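Local coordinates for uncharacterized protein (Bacteroides caccae, PDB 4L7A) that is of unknown function but probably acts as a zinc-dependent peptidase, at residues 46-51 with 119-124. Numbering follows the deposited sequence.
Sequences IESDYT and TLYMGN
The hydroxyl of Y121, on strand 115-122, meets the loop 46-51 through one water rather than by direct bonding. Its OH stops 4.2 Å from the carbonyl O of D49 and 4.4 Å from OG of S48, too far for a hydrogen bond to either. The water closes the gap: it donates to D49 O at 2.7 Å and is hydrogen-bonded to Y121 OH at 3.0 Å, at the ring edge and in the ring plane. With CG anti to the carbonyl carbon (chi1 -69°), the ring extends from the strand and brings its hydroxyl to this water. On the loop side, S48 OG also gives a weak 3.4 Å hydrogen bond to D49 O, so that carbonyl accepts from both a side chain and the water.

The firmer packing is at the sheet: Y121 and T119 both lie against I97 and T108 of the strands flanking theirs, and S48 also touches I97. The loop side is loose and exposed, with only 52 Å² buried between the two segments. The arrangement is a water-bridged surface contact, joining the connection between strand 38-40 and helix 59-81 to an inner strand of the four-stranded mixed sheet in this putative metallo-peptidase of the Peptidase_MA clan.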
loop_
_atom_site.group_PDB
_atom_site.type_symbol
_atom_site.label_atom_id
_atom_site.label_comp_id
_atom_site.label_asym_id
_atom_site.label_seq_id
_atom_site.Cartn_x
_atom_site.Cartn_y
_atom_site.Cartn_z
ATOM N N ILE A 46 1.194 19.927 8.968
ATOM C CA ILE A 46 0.630 19.393 7.740
ATOM C C ILE A 46 -0.114 20.503 7.003
ATOM O O ILE A 46 -0.963 21.211 7.549
ATOM C CB ILE A 46 -0.315 18.162 8.014
ATOM C CG1 ILE A 46 0.529 16.967 8.481
ATOM C CG2 ILE A 46 -1.079 17.804 6.756
ATOM C CD1 ILE A 46 -0.221 15.754 8.833
ATOM N N GLU A 47 0.178 20.609 5.728
ATOM C CA GLU A 47 -0.460 21.598 4.901
ATOM C C GLU A 47 -1.102 20.871 3.708
ATOM O O GLU A 47 -0.412 20.234 2.921
ATOM C CB GLU A 47 0.601 22.643 4.516
ATOM C CG GLU A 47 0.569 23.207 3.113
ATOM C CD GLU A 47 1.674 24.234 2.922
ATOM O OE1 GLU A 47 2.171 24.775 3.944
ATOM O OE2 GLU A 47 2.054 24.491 1.754
ATOM N N SER A 48 -2.432 20.942 3.611
ATOM C CA SER A 48 -3.142 20.440 2.431
ATOM C C SER A 48 -4.521 21.015 2.253
ATOM O O SER A 48 -5.030 21.759 3.076
ATOM C CB SER A 48 -3.132 18.908 2.316
ATOM O OG SER A 48 -3.740 18.243 3.371
ATOM N N ASP A 49 -5.083 20.712 1.101
ATOM C CA ASP A 49 -6.462 20.993 0.828
ATOM C C ASP A 49 -7.311 20.108 1.743
ATOM O O ASP A 49 -6.860 19.081 2.235
ATOM C CB ASP A 49 -6.735 20.732 -0.657
ATOM C CG ASP A 49 -5.885 21.628 -1.551
ATOM O OD1 ASP A 49 -5.723 22.829 -1.226
ATOM O OD2 ASP A 49 -5.329 21.112 -2.548
ATOM N N TYR A 50 -8.540 20.515 1.983
ATOM C CA TYR A 50 -9.384 19.813 2.939
ATOM C C TYR A 50 -10.830 19.791 2.406
ATOM O O TYR A 50 -11.140 20.493 1.435
ATOM C CB TYR A 50 -9.306 20.519 4.323
ATOM C CG TYR A 50 -9.765 21.931 4.319
ATOM C CD1 TYR A 50 -8.916 22.908 3.910
ATOM C CD2 TYR A 50 -11.078 22.294 4.653
ATOM C CE1 TYR A 50 -9.314 24.197 3.838
ATOM C CE2 TYR A 50 -11.501 23.541 4.574
ATOM C CZ TYR A 50 -10.595 24.523 4.148
ATOM O OH TYR A 50 -10.903 25.842 3.977
ATOM N N THR A 51 -11.706 19.024 3.077
ATOM C CA THR A 51 -13.125 19.036 2.793
ATOM C C THR A 51 -13.878 19.268 4.096
ATOM O O THR A 51 -13.248 19.413 5.144
ATOM C CB THR A 51 -13.578 17.718 2.145
ATOM O OG1 THR A 51 -13.585 16.651 3.109
ATOM C CG2 THR A 51 -12.730 17.367 0.950
ATOM N N THR A 119 -0.628 10.376 2.066
ATOM C CA THR A 119 -1.453 10.879 3.106
ATOM C C THR A 119 -2.531 9.872 3.371
ATOM O O THR A 119 -3.166 9.414 2.444
ATOM C CB THR A 119 -2.115 12.190 2.684
ATOM O OG1 THR A 119 -1.087 13.156 2.459
ATOM C CG2 THR A 119 -3.052 12.699 3.755
ATOM N N LEU A 120 -2.727 9.512 4.626
ATOM C CA LEU A 120 -3.754 8.609 4.991
ATOM C C LEU A 120 -4.795 9.355 5.829
ATOM O O LEU A 120 -4.452 10.000 6.823
ATOM C CB LEU A 120 -3.193 7.478 5.809
ATOM C CG LEU A 120 -1.982 6.733 5.261
ATOM C CD1 LEU A 120 -1.553 5.699 6.239
ATOM C CD2 LEU A 120 -2.377 6.083 3.947
ATOM N N TYR A 121 -6.060 9.199 5.446
ATOM C CA TYR A 121 -7.178 9.760 6.150
ATOM C C TYR A 121 -7.706 8.664 7.071
ATOM O O TYR A 121 -7.975 7.517 6.641
ATOM C CB TYR A 121 -8.242 10.264 5.146
ATOM C CG TYR A 121 -7.758 11.462 4.397
ATOM C CD1 TYR A 121 -7.049 11.363 3.225
ATOM C CD2 TYR A 121 -8.026 12.744 4.880
ATOM C CE1 TYR A 121 -6.586 12.518 2.569
ATOM C CE2 TYR A 121 -7.601 13.870 4.238
ATOM C CZ TYR A 121 -6.859 13.764 3.098
ATOM O OH TYR A 121 -6.467 14.954 2.496
HETATM N N MSE A 122 -7.872 9.033 8.339
HETATM C CA MSE A 122 -8.264 8.083 9.362
HETATM C C MSE A 122 -9.195 8.660 10.414
HETATM O O MSE A 122 -9.292 9.849 10.560
HETATM C CB MSE A 122 -7.021 7.486 10.091
HETATM C CG MSE A 122 -5.814 8.366 10.183
HETATM SE SE MSE A 122 -5.904 9.931 11.376
HETATM C CE MSE A 122 -5.544 9.089 13.090
ATOM N N GLY A 123 -9.822 7.768 11.170
ATOM C CA GLY A 123 -10.718 8.133 12.268
ATOM C C GLY A 123 -11.228 6.851 12.893
ATOM O O GLY A 123 -10.932 5.761 12.410
ATOM N N ASN A 124 -11.934 6.938 13.982
ATOM C CA ASN A 124 -12.222 5.688 14.689
ATOM C C ASN A 124 -13.416 4.930 14.051
ATOM O O ASN A 124 -13.861 3.952 14.616
ATOM C CB ASN A 124 -12.340 5.892 16.212
ATOM C CG ASN A 124 -13.481 6.772 16.572
ATOM O OD1 ASN A 124 -14.264 7.185 15.705
ATOM N ND2 ASN A 124 -13.627 7.050 17.864
HETATM O O HOH W 1 -7.275 17.286 4.232
#